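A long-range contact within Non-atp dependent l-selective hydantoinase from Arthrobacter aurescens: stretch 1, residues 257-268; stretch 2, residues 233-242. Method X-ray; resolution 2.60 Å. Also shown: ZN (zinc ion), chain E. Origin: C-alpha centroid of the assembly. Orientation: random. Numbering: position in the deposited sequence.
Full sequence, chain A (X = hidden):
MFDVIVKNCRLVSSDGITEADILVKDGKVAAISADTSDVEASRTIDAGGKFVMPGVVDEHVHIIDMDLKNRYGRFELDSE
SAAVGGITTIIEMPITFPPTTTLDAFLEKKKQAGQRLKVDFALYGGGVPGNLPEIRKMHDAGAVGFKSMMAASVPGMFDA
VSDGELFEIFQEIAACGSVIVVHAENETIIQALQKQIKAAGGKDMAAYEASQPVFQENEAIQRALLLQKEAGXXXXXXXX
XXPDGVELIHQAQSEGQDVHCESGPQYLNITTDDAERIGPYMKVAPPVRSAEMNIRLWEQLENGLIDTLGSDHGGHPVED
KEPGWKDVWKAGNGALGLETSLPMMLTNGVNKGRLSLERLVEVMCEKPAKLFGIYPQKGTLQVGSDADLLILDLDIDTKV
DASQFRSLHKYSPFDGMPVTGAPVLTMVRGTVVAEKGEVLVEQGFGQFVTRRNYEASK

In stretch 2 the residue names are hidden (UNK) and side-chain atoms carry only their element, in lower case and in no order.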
ATOM      1  N   GLN A 257      12.086  -2.394  -8.661  1.00 18.46           N
ATOM      2  CA  GLN A 257      12.030  -2.507 -10.126  1.00 18.03           C
ATOM      3  C   GLN A 257      12.942  -1.488 -10.817  1.00 15.38           C
ATOM      4  O   GLN A 257      12.961  -0.313 -10.455  1.00 13.01           O
ATOM      5  CB  GLN A 257      10.596  -2.331 -10.620  1.00 17.08           C
ATOM      6  CG  GLN A 257       9.642  -3.401 -10.135  1.00 15.00           C
ATOM      7  CD  GLN A 257       8.316  -3.344 -10.857  1.00 21.73           C
ATOM      8  OE1 GLN A 257       7.251  -3.380 -10.236  1.00 23.73           O
ATOM      9  NE2 GLN A 257       8.369  -3.260 -12.186  1.00 23.56           N
ATOM     10  N   ASP A 258      13.706  -1.956 -11.803  1.00 13.32           N
ATOM     11  CA  ASP A 258      14.627  -1.102 -12.556  1.00 10.86           C
ATOM     12  C   ASP A 258      13.828  -0.285 -13.579  1.00 11.30           C
ATOM     13  O   ASP A 258      14.023  -0.404 -14.780  1.00 13.51           O
ATOM     14  CB  ASP A 258      15.672  -1.976 -13.265  1.00 10.00           C
ATOM     15  CG  ASP A 258      16.830  -1.169 -13.832  1.00 12.61           C
ATOM     16  OD1 ASP A 258      16.841   0.057 -13.605  1.00 13.47           O
ATOM     17  OD2 ASP A 258      17.730  -1.752 -14.496  1.00 10.05           O
ATOM     18  N   VAL A 259      12.923   0.547 -13.092  1.00  8.82           N
ATOM     19  CA  VAL A 259      12.088   1.355 -13.956  1.00  7.42           C
ATOM     20  C   VAL A 259      12.302   2.819 -13.625  1.00  7.36           C
ATOM     21  O   VAL A 259      12.589   3.150 -12.489  1.00  7.26           O
ATOM     22  CB  VAL A 259      10.625   0.984 -13.746  1.00  8.30           C
ATOM     23  CG1 VAL A 259      10.465  -0.495 -13.963  1.00  5.93           C
ATOM     24  CG2 VAL A 259      10.179   1.357 -12.339  1.00  7.08           C
ATOM     25  N   HIS A 260      12.160   3.695 -14.614  1.00  6.10           N
ATOM     26  CA  HIS A 260      12.387   5.119 -14.398  1.00  7.30           C
ATOM     27  C   HIS A 260      11.381   6.012 -15.077  1.00  9.71           C
ATOM     28  O   HIS A 260      10.746   5.636 -16.060  1.00 11.79           O
ATOM     29  CB  HIS A 260      13.774   5.457 -14.878  1.00  6.30           C
ATOM     30  CG  HIS A 260      14.780   4.459 -14.437  1.00 10.19           C
ATOM     31  ND1 HIS A 260      15.584   4.655 -13.338  1.00 12.05           N
ATOM     32  CD2 HIS A 260      15.023   3.199 -14.865  1.00 12.06           C
ATOM     33  CE1 HIS A 260      16.278   3.557 -13.105  1.00 12.48           C
ATOM     34  NE2 HIS A 260      15.954   2.657 -14.017  1.00 14.72           N
ATOM     35  N   CYS A 261      11.260   7.227 -14.570  1.00 11.55           N
ATOM     36  CA  CYS A 261      10.288   8.145 -15.120  1.00 10.51           C
ATOM     37  C   CYS A 261      10.865   9.352 -15.846  1.00 10.38           C
ATOM     38  O   CYS A 261      11.734  10.064 -15.334  1.00 10.54           O
ATOM     39  CB  CYS A 261       9.382   8.606 -14.003  1.00  7.20           C
ATOM     40  SG  CYS A 261       8.247   9.819 -14.532  1.00 17.14           S
ATOM     41  N   GLU A 262      10.378   9.576 -17.055  1.00  9.77           N
ATOM     42  CA  GLU A 262      10.823  10.717 -17.831  1.00 10.69           C
ATOM     43  C   GLU A 262       9.661  11.664 -18.045  1.00 11.19           C
ATOM     44  O   GLU A 262       8.526  11.228 -18.243  1.00 13.34           O
ATOM     45  CB  GLU A 262      11.325  10.299 -19.217  1.00 10.26           C
ATOM     46  CG  GLU A 262      11.763  11.495 -20.069  1.00  9.90           C
ATOM     47  CD  GLU A 262      11.645  11.265 -21.564  1.00 11.77           C
ATOM     48  OE1 GLU A 262      10.520  11.225 -22.107  1.00 14.63           O
ATOM     49  OE2 GLU A 262      12.691  11.126 -22.209  1.00 13.35           O
ATOM     50  N   SER A 263       9.934  12.959 -17.964  1.00  9.23           N
ATOM     51  CA  SER A 263       8.915  13.940 -18.279  1.00 10.31           C
ATOM     52  C   SER A 263       9.671  15.002 -19.046  1.00 11.72           C
ATOM     53  O   SER A 263      10.853  14.825 -19.326  1.00 13.50           O
ATOM     54  CB  SER A 263       8.263  14.530 -17.047  1.00 11.32           C
ATOM     55  OG  SER A 263       7.124  15.261 -17.456  1.00  7.32           O
ATOM     56  N   GLY A 264       9.023  16.101 -19.397  1.00 10.91           N
ATOM     57  CA  GLY A 264       9.741  17.097 -20.163  1.00 10.12           C
ATOM     58  C   GLY A 264       9.238  18.498 -19.967  1.00 12.37           C
ATOM     59  O   GLY A 264       8.141  18.714 -19.444  1.00 14.82           O
ATOM     60  N   PRO A 265      10.021  19.484 -20.410  1.00 12.38           N
ATOM     61  CA  PRO A 265       9.634  20.885 -20.262  1.00 10.90           C
ATOM     62  C   PRO A 265       8.260  21.258 -20.800  1.00 12.18           C
ATOM     63  O   PRO A 265       7.678  22.227 -20.340  1.00 14.67           O
ATOM     64  CB  PRO A 265      10.788  21.641 -20.923  1.00 10.53           C
ATOM     65  CG  PRO A 265      11.397  20.646 -21.856  1.00 12.86           C
ATOM     66  CD  PRO A 265      11.296  19.342 -21.131  1.00 11.01           C
ATOM     67  N   GLN A 266       7.726  20.495 -21.751  1.00 14.25           N
ATOM     68  CA  GLN A 266       6.391  20.798 -22.292  1.00 16.71           C
ATOM     69  C   GLN A 266       5.311  20.555 -21.252  1.00 16.64           C
ATOM     70  O   GLN A 266       4.290  21.239 -21.234  1.00 18.54           O
ATOM     71  CB  GLN A 266       6.031  19.913 -23.489  1.00 16.05           C
ATOM     72  CG  GLN A 266       7.191  19.339 -24.211  1.00 22.25           C
ATOM     73  CD  GLN A 266       7.690  18.079 -23.573  1.00 21.41           C
ATOM     74  OE1 GLN A 266       7.300  16.982 -23.958  1.00 22.76           O
ATOM     75  NE2 GLN A 266       8.554  18.226 -22.580  1.00 24.77           N
ATOM     76  N   TYR A 267       5.526  19.553 -20.410  1.00 15.02           N
ATOM     77  CA  TYR A 267       4.548  19.203 -19.399  1.00 14.62           C
ATOM     78  C   TYR A 267       4.683  20.043 -18.148  1.00 15.63           C
ATOM     79  O   TYR A 267       3.711  20.215 -17.415  1.00 16.68           O
ATOM     80  CB  TYR A 267       4.671  17.721 -19.062  1.00 14.26           C
ATOM     81  CG  TYR A 267       4.349  16.844 -20.237  1.00 13.25           C
ATOM     82  CD1 TYR A 267       3.049  16.770 -20.735  1.00 14.06           C
ATOM     83  CD2 TYR A 267       5.350  16.121 -20.887  1.00 12.03           C
ATOM     84  CE1 TYR A 267       2.749  16.000 -21.854  1.00 13.28           C
ATOM     85  CE2 TYR A 267       5.066  15.347 -22.011  1.00 10.37           C
ATOM     86  CZ  TYR A 267       3.763  15.290 -22.489  1.00 13.72           C
ATOM     87  OH  TYR A 267       3.472  14.533 -23.603  1.00 13.24           O
ATOM     88  N   LEU A 268       5.879  20.568 -17.905  1.00 16.16           N
ATOM     89  CA  LEU A 268       6.113  21.393 -16.722  1.00 17.09           C
ATOM     90  C   LEU A 268       5.811  22.871 -16.958  1.00 18.61           C
ATOM     91  O   LEU A 268       5.297  23.547 -16.069  1.00 18.47           O
ATOM     92  CB  LEU A 268       7.562  21.249 -16.247  1.00 15.22           C
ATOM     93  CG  LEU A 268       7.948  19.868 -15.716  1.00 14.00           C
ATOM     94  CD1 LEU A 268       9.433  19.800 -15.472  1.00 15.44           C
ATOM     95  CD2 LEU A 268       7.203  19.599 -14.444  1.00 14.10           C
ATOM     96  N   UNK A 233      14.073  -6.062 -17.484  1.00 16.58           N
ATOM     97  CA  UNK A 233      14.854  -5.167 -18.339  1.00 15.26           C
ATOM     98  C   UNK A 233      14.786  -3.732 -17.837  1.00 14.79           C
ATOM     99  O   UNK A 233      13.797  -3.342 -17.230  1.00 15.43           O
ATOM    100  s   UNK A 233      12.502  -4.835 -19.831  1.00 14.91           S
ATOM    101  c   UNK A 233      14.292  -5.205 -19.758  1.00 16.16           C
ATOM    102  N   UNK A 234      15.828  -2.941 -18.087  1.00 15.23           N
ATOM    103  CA  UNK A 234      15.802  -1.545 -17.664  1.00 14.22           C
ATOM    104  C   UNK A 234      14.736  -0.871 -18.533  1.00 14.48           C
ATOM    105  O   UNK A 234      14.777  -0.949 -19.762  1.00 16.54           O
ATOM    106  c   UNK A 234      17.346   0.280 -16.927  1.00 17.68           C
ATOM    107  c   UNK A 234      20.225   0.766 -15.865  1.00 25.60           C
ATOM    108  c   UNK A 234      17.151  -0.871 -17.884  1.00 13.95           C
ATOM    109  c   UNK A 234      18.356   1.276 -17.405  1.00 19.14           C
ATOM    110  n   UNK A 234      19.417   0.826 -14.823  1.00 27.48           N
ATOM    111  n   UNK A 234      21.521   0.570 -15.679  1.00 28.87           N
ATOM    112  n   UNK A 234      19.750   0.962 -17.089  1.00 25.17           N
ATOM    113  N   UNK A 235      13.776  -0.223 -17.890  1.00 11.69           N
ATOM    114  CA  UNK A 235      12.677   0.420 -18.578  1.00  9.34           C
ATOM    115  C   UNK A 235      12.533   1.897 -18.242  1.00 11.14           C
ATOM    116  O   UNK A 235      12.598   2.284 -17.080  1.00 14.73           O
ATOM    117  c   UNK A 235      11.386  -0.288 -18.195  1.00  8.45           C
ATOM    118  c   UNK A 235       8.884  -0.240 -17.964  1.00  8.33           C
ATOM    119  c   UNK A 235       9.986   0.522 -20.047  1.00 13.36           C
ATOM    120  c   UNK A 235      10.101   0.461 -18.545  1.00 10.45           C
ATOM    121  N   UNK A 236      12.342   2.734 -19.249  1.00  8.50           N
ATOM    122  CA  UNK A 236      12.136   4.148 -18.981  1.00  7.88           C
ATOM    123  C   UNK A 236      10.803   4.522 -19.587  1.00  8.91           C
ATOM    124  O   UNK A 236      10.627   4.364 -20.786  1.00 11.71           O
ATOM    125  c   UNK A 236      15.605   5.671 -19.825  1.00  4.92           C
ATOM    126  c   UNK A 236      14.563   4.794 -19.154  1.00  6.52           C
ATOM    127  c   UNK A 236      13.157   5.057 -19.671  1.00  7.51           C
ATOM    128  c   UNK A 236      12.780   6.512 -19.413  1.00  7.46           C
ATOM    129  N   UNK A 237       9.859   5.003 -18.791  1.00  6.22           N
ATOM    130  CA  UNK A 237       8.592   5.417 -19.372  1.00  6.17           C
ATOM    131  C   UNK A 237       8.779   6.860 -19.839  1.00  9.20           C
ATOM    132  O   UNK A 237       9.061   7.754 -19.042  1.00 10.82           O
ATOM    133  c   UNK A 237       7.450   5.343 -18.361  1.00  6.94           C
ATOM    134  c   UNK A 237       7.297   3.906 -17.876  1.00  3.81           C
ATOM    135  c   UNK A 237       6.156   5.844 -19.000  1.00  1.90           C
ATOM    136  N   UNK A 238       8.637   7.069 -21.146  1.00 11.29           N
ATOM    137  CA  UNK A 238       8.812   8.373 -21.776  1.00  6.47           C
ATOM    138  C   UNK A 238       7.682   9.324 -21.473  1.00  6.23           C
ATOM    139  O   UNK A 238       6.580   8.906 -21.111  1.00  2.92           O
ATOM    140  c   UNK A 238      10.085   7.355 -23.800  1.00  3.73           C
ATOM    141  c   UNK A 238      11.387   8.069 -23.534  1.00  1.37           C
ATOM    142  c   UNK A 238       9.912   7.102 -25.277  1.00  6.05           C
ATOM    143  c   UNK A 238       8.923   8.204 -23.287  1.00  6.04           C
ATOM    144  N   UNK A 239       7.977  10.612 -21.635  1.00  7.24           N
ATOM    145  CA  UNK A 239       7.024  11.704 -21.402  1.00  7.81           C
ATOM    146  C   UNK A 239       5.790  11.369 -20.576  1.00  9.58           C
ATOM    147  O   UNK A 239       4.710  11.170 -21.138  1.00  9.89           O
ATOM    148  c   UNK A 239       6.554  12.276 -22.728  1.00  5.62           C
ATOM    149  c   UNK A 239       5.286   9.357 -24.459  1.00  9.78           C
ATOM    150  c   UNK A 239       6.438  11.127 -25.052  1.00 11.47           C
ATOM    151  c   UNK A 239       6.190  11.226 -23.725  1.00  9.60           C
ATOM    152  n   UNK A 239       5.468  10.103 -23.384  1.00 10.49           N
ATOM    153  n   UNK A 239       5.864   9.955 -25.483  1.00 14.09           N
ATOM    154  N   UNK A 240       5.959  11.296 -19.256  1.00  8.46           N
ATOM    155  CA  UNK A 240       4.852  11.044 -18.341  1.00  8.12           C
ATOM    156  C   UNK A 240       4.249  12.425 -18.075  1.00 10.03           C
ATOM    157  O   UNK A 240       4.930  13.326 -17.576  1.00  8.70           O
ATOM    158  c   UNK A 240       5.876   9.039 -17.337  1.00  6.86           C
ATOM    159  c   UNK A 240       5.355  10.423 -17.042  1.00  6.93           C
ATOM    160  c   UNK A 240       4.229  10.360 -16.015  1.00  2.33           C
ATOM    161  N   UNK A 241       2.972  12.582 -18.405  1.00 11.01           N
ATOM    162  CA  UNK A 241       2.295  13.871 -18.294  1.00 11.33           C
ATOM    163  C   UNK A 241       1.606  14.237 -16.997  1.00 13.66           C
ATOM    164  O   UNK A 241       1.272  15.406 -16.811  1.00 14.08           O
ATOM    165  o   UNK A 241       0.104  13.195 -18.984  1.00  9.12           O
ATOM    166  c   UNK A 241       1.229  13.976 -19.368  1.00 11.84           C
ATOM    167  N   UNK A 242       1.367  13.266 -16.118  1.00 13.02           N
ATOM    168  CA  UNK A 242       0.636  13.553 -14.894  1.00 12.29           C
ATOM    169  C   UNK A 242       1.252  13.022 -13.603  1.00 13.49           C
ATOM    170  O   UNK A 242       1.920  11.997 -13.597  1.00 14.56           O
ATOM    171  c   UNK A 242      -0.784  13.023 -15.050  1.00 13.36           C
ATOM    172  n   UNK A 242      -0.855  10.836 -16.074  1.00 15.62           N
ATOM    173  c   UNK A 242      -0.850  11.517 -14.935  1.00 16.80           C
ATOM    174  o   UNK A 242      -0.880  10.969 -13.831  1.00 18.83           O
TER
HETATM  175 ZN    ZN E1452       5.675   9.415 -27.682  1.00 19.27          ZN

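Position 233 carries one carbon and then one sulfur, and its CA-to-CB bond points away from stretch 1; a single S at that place identifies Cys-233.

Position 234 has three carbons, a nitrogen, then a carbon bearing two more nitrogens, a guanidinium. Its CB starts sideways, but one terminal nitrogen lies 3.0 Å from OD1 of Asp-258. This is Arg-234, and NH1 forms a salt bridge to that OD1; the hydrogen bond within it is weak, with an angle of 121°. The same OD1 accepts a bond from NE2 of His-260 at 2.8 Å, so one carboxylate oxygen serves both.

Position 235 shows four carbons forked at the second, and one tip carbon lies 4.3 Å from CG1 of Val-259, on the same sheet face: Leu-235. Position 236 also has four carbons, but the fork is at the first and one arm is two carbons long. The one-carbon arm is 4.1 Å from CB of Glu-262, and the side chain shares a face with His-260; this is Ile-236.

At position 237 one carbon carries two others; its CB lies 4.0 Å from O of His-260, on the face of Val-259 and Cys-261: Val-237. Position 238 again has four carbons forked at the second, one tip 3.6 Å from OE1 of Glu-262, hence Leu-238.

Position 239 bears one carbon and a five-membered ring of three carbons and two nitrogens, and its CB rests 3.5 Å from CE2 of Tyr-267. It is His-239, whose NE2 binds the zinc ion at 2.3 Å. Position 240, one carbon carrying two, packs one of these 3.8 Å from SG of Cys-261: Val-240.

Position 241 has one carbon and one oxygen. Its CB is 3.5 Å from CE1 of Tyr-267, and its CA lies over a face of that ring: Ser-241. Position 242 has two carbons, the second carrying one oxygen and one nitrogen, and does not touch stretch 1; this amide is Asn-242, which caps a helix just past the stretch.

The contact is a parallel strand pairing, with axes 4.7 Å apart at closest approach and 23° between their directions. The ladder runs from Leu-235 N to Asp-258 O (3.1 Å), His-260 N to Leu-235 O (2.9 Å), Val-237 N to His-260 O (2.9 Å) and Glu-262 N to Val-237 O (3.0 Å). Beyond it, OE1 of Glu-262 accepts from N of His-239 (2.7 Å), O of Glu-262 from N of Val-240 (2.8 Å), and OG of Ser-263 donates to O of Val-240 (2.9 Å). These bonds tie the backbone around the zinc ligand to stretch 1.

Stretch 2, residues 233-242: CRLIVLHVSN
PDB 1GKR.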